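Local structure of sulfate adenylyltransferase (4DNX) at residues I35-A40 / N150-T155. The protein catalyses the transfer of an adenylyl group between ATP and sulfate, interconverting these with adenosine 5'-phosphosulfate and diphosphate. Numbering follows the deposited sequence. Where two conformers were deposited one is given.
Sequences IVSSQA and NSQGRT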
ATOM      1  N   ILE A  35       0.375  22.942 -14.683  1.00 13.47           N
ATOM      2  CA  ILE A  35      -0.312  22.435 -13.451  1.00 12.78           C
ATOM      3  C   ILE A  35      -1.763  22.137 -13.843  1.00 12.36           C
ATOM      4  O   ILE A  35      -2.463  23.017 -14.374  1.00 13.92           O
ATOM      5  CB  ILE A  35      -0.232  23.488 -12.291  1.00 13.40           C
ATOM      6  CG1 ILE A  35       1.239  23.712 -11.861  1.00 14.24           C
ATOM      7  CG2 ILE A  35      -1.204  23.082 -11.149  1.00 13.75           C
ATOM      8  CD1 ILE A  35       1.515  25.146 -11.320  1.00 16.12           C
ATOM      9  N   VAL A  36      -2.212  20.899 -13.631  1.00 11.55           N
ATOM     10  CA  VAL A  36      -3.525  20.474 -14.127  1.00 11.31           C
ATOM     11  C   VAL A  36      -4.596  20.732 -13.049  1.00 11.69           C
ATOM     12  O   VAL A  36      -4.257  21.093 -11.914  1.00 11.55           O
ATOM     13  CB  VAL A  36      -3.523  18.964 -14.567  1.00 11.12           C
ATOM     14  CG1 VAL A  36      -2.529  18.768 -15.712  1.00 11.36           C
ATOM     15  CG2 VAL A  36      -3.227  17.974 -13.418  1.00 11.54           C
ATOM     16  N   SER A  37      -5.869  20.566 -13.393  1.00 11.96           N
ATOM     17  CA  SER A  37      -6.909  20.699 -12.338  1.00 12.56           C
ATOM     18  C   SER A  37      -6.886  19.502 -11.394  1.00 12.04           C
ATOM     19  O   SER A  37      -6.384  18.410 -11.722  1.00 12.65           O
ATOM     20  CB  SER A  37      -8.302  20.806 -12.958  1.00 12.97           C
ATOM     21  OG  SER A  37      -8.671  19.585 -13.607  1.00 12.66           O
ATOM     22  N   SER A  38      -7.491  19.667 -10.225  1.00 12.15           N
ATOM     23  CA  SER A  38      -7.637  18.495  -9.342  1.00 12.04           C
ATOM     24  C   SER A  38      -8.427  17.356 -10.033  1.00 12.37           C
ATOM     25  O   SER A  38      -8.119  16.145  -9.788  1.00 11.93           O
ATOM     26  CB  SER A  38      -8.260  18.935  -7.994  1.00 13.39           C
ATOM     27  OG  SER A  38      -8.396  17.882  -7.069  1.00 15.49           O
ATOM     28  N   GLN A  39      -9.420  17.700 -10.880  1.00 12.43           N
ATOM     29  CA  GLN A  39     -10.184  16.695 -11.618  1.00 11.92           C
ATOM     30  C   GLN A  39      -9.268  15.895 -12.563  1.00 11.37           C
ATOM     31  O   GLN A  39      -9.288  14.666 -12.529  1.00 11.77           O
ATOM     32  CB  GLN A  39     -11.375  17.335 -12.378  1.00 13.42           C
ATOM     33  CG  GLN A  39     -12.026  16.382 -13.376  1.00 15.81           C
ATOM     34  CD  GLN A  39     -13.233  17.037 -14.033  1.00 17.79           C
ATOM     35  OE1 GLN A  39     -13.242  17.306 -15.259  1.00 18.66           O
ATOM     36  NE2 GLN A  39     -14.256  17.312 -13.228  1.00 17.06           N
ATOM     37  N   ALA A  40      -8.453  16.589 -13.342  1.00 10.45           N
ATOM     38  CA  ALA A  40      -7.518  15.883 -14.213  1.00 10.70           C
ATOM     39  C   ALA A  40      -6.513  15.066 -13.392  1.00 11.36           C
ATOM     40  O   ALA A  40      -6.061  13.990 -13.832  1.00 11.88           O
ATOM     41  CB  ALA A  40      -6.794  16.860 -15.135  1.00 11.81           C
ATOM     42  N   ASN A 150     -17.058  23.117 -15.444  1.00 17.67           N
ATOM     43  CA  ASN A 150     -17.087  24.316 -16.265  1.00 18.21           C
ATOM     44  C   ASN A 150     -16.133  25.401 -15.768  1.00 19.11           C
ATOM     45  O   ASN A 150     -16.139  26.533 -16.294  1.00 20.28           O
ATOM     46  CB  ASN A 150     -18.526  24.853 -16.340  1.00 20.36           C
ATOM     47  CG  ASN A 150     -19.370  24.051 -17.311  1.00 20.94           C
ATOM     48  OD1 ASN A 150     -19.356  24.303 -18.513  1.00 22.41           O
ATOM     49  ND2 ASN A 150     -20.079  23.054 -16.801  1.00 21.08           N
ATOM     50  N   SER A 151     -15.306  25.054 -14.786  1.00 17.91           N
ATOM     51  CA  SER A 151     -14.418  26.027 -14.127  1.00 18.69           C
ATOM     52  C   SER A 151     -12.952  25.724 -14.335  1.00 17.58           C
ATOM     53  O   SER A 151     -12.127  26.185 -13.546  1.00 18.31           O
ATOM     54  CB  SER A 151     -14.711  26.099 -12.623  1.00 20.14           C
ATOM     55  OG  SER A 151     -15.872  26.886 -12.439  1.00 24.30           O
ATOM     56  N   GLN A 152     -12.633  25.015 -15.416  1.00 16.56           N
ATOM     57  CA  GLN A 152     -11.279  24.524 -15.628  1.00 16.35           C
ATOM     58  C   GLN A 152     -10.576  25.152 -16.816  1.00 16.58           C
ATOM     59  O   GLN A 152      -9.380  24.883 -17.033  1.00 18.71           O
ATOM     60  CB  GLN A 152     -11.285  23.019 -15.870  1.00 16.11           C
ATOM     61  CG  GLN A 152     -11.892  22.184 -14.719  1.00 16.80           C
ATOM     62  CD  GLN A 152     -11.948  20.727 -15.109  1.00 18.43           C
ATOM     63  OE1 GLN A 152     -10.994  19.994 -14.883  1.00 19.65           O
ATOM     64  NE2 GLN A 152     -13.020  20.321 -15.809  1.00 19.16           N
ATOM     65  N   GLY A 153     -11.295  25.932 -17.594  1.00 17.08           N
ATOM     66  CA  GLY A 153     -10.797  26.441 -18.856  1.00 17.44           C
ATOM     67  C   GLY A 153     -11.346  25.621 -20.011  1.00 17.81           C
ATOM     68  O   GLY A 153     -12.048  24.601 -19.784  1.00 18.63           O
ATOM     69  N   ARG A 154     -10.980  26.013 -21.233  1.00 18.51           N
ATOM     70  CA  ARG A 154     -11.580  25.469 -22.459  0.70 19.85           C
ATOM     71  C   ARG A 154     -10.573  24.897 -23.460  1.00 19.60           C
ATOM     72  O   ARG A 154     -10.936  24.577 -24.599  1.00 21.70           O
ATOM     73  CB  ARG A 154     -12.422  26.560 -23.167  0.70 21.66           C
ATOM     74  CG  ARG A 154     -13.583  27.092 -22.333  0.70 23.50           C
ATOM     75  CD  ARG A 154     -14.529  25.971 -21.889  0.70 24.52           C
ATOM     76  NE  ARG A 154     -15.849  26.523 -21.575  0.70 28.87           N
ATOM     77  CZ  ARG A 154     -16.669  27.133 -22.434  0.70 28.00           C
ATOM     78  NH1 ARG A 154     -16.356  27.281 -23.738  0.70 28.14           N
ATOM     79  NH2 ARG A 154     -17.817  27.589 -21.971  0.70 28.50           N
ATOM     80  N   THR A 155      -9.301  24.761 -23.053  1.00 18.33           N
ATOM     81  CA  THR A 155      -8.298  24.135 -23.908  1.00 18.14           C
ATOM     82  C   THR A 155      -8.093  22.690 -23.458  1.00 17.31           C
ATOM     83  O   THR A 155      -7.613  22.443 -22.362  1.00 17.18           O
ATOM     84  CB  THR A 155      -6.953  24.901 -23.859  1.00 18.66           C
ATOM     85  OG1 THR A 155      -7.153  26.251 -24.312  1.00 22.00           O
ATOM     86  CG2 THR A 155      -5.912  24.250 -24.783  1.00 19.55           C
TER
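Gln152 reaches from its loop to the start of helix 38-48 and meets Ser37 and Gln39 with the two ends of its amide. Its CB and CG serve as a spacer: with CG anti to the carbonyl carbon (chi1 -59°) and the chain extended beyond it, the carboxamide is carried over to helix 38-48. There Gln152 CD lies 3.8 Å from Ser37 OG, and Gln152 OE1 accepts a hydrogen bond of 2.7 Å from the same hydroxyl, which lies in the carbonyl plane. Gln152 OE1 also rests against Ser37 CB and Gln39 CB. On the other branch, Gln152 NE2 donates to Gln39 OE1 at 3.1 Å. This bond is bent, 135° at the hydrogen, and its donor sits well above the Gln39 carbonyl plane, with the two amides 77° apart and their side chains crossing nearly at right angles. Gln152 NE2 also bonds to Phe149 O at the end of helix 144-149, so both amide branches are held and the group's rotation is fixed. Ser37 OG has a further role, accepting from Ala40 N at 3.0 Å in an almost straight bond; its proton therefore goes to Gln152 while its oxygen closes the first turn of the helix. Truncating Gln152 to an alanine is likely to leave the Ser37 hydroxyl and Gln39 OE1 without this partner and the loop without its tie to the helix start. The arrangement is a serine N-cap whose hydroxyl is bound by a glutamine, a surface link within the PUA-like domain joining helix 38-48 to the loop that leads into strand 155-163.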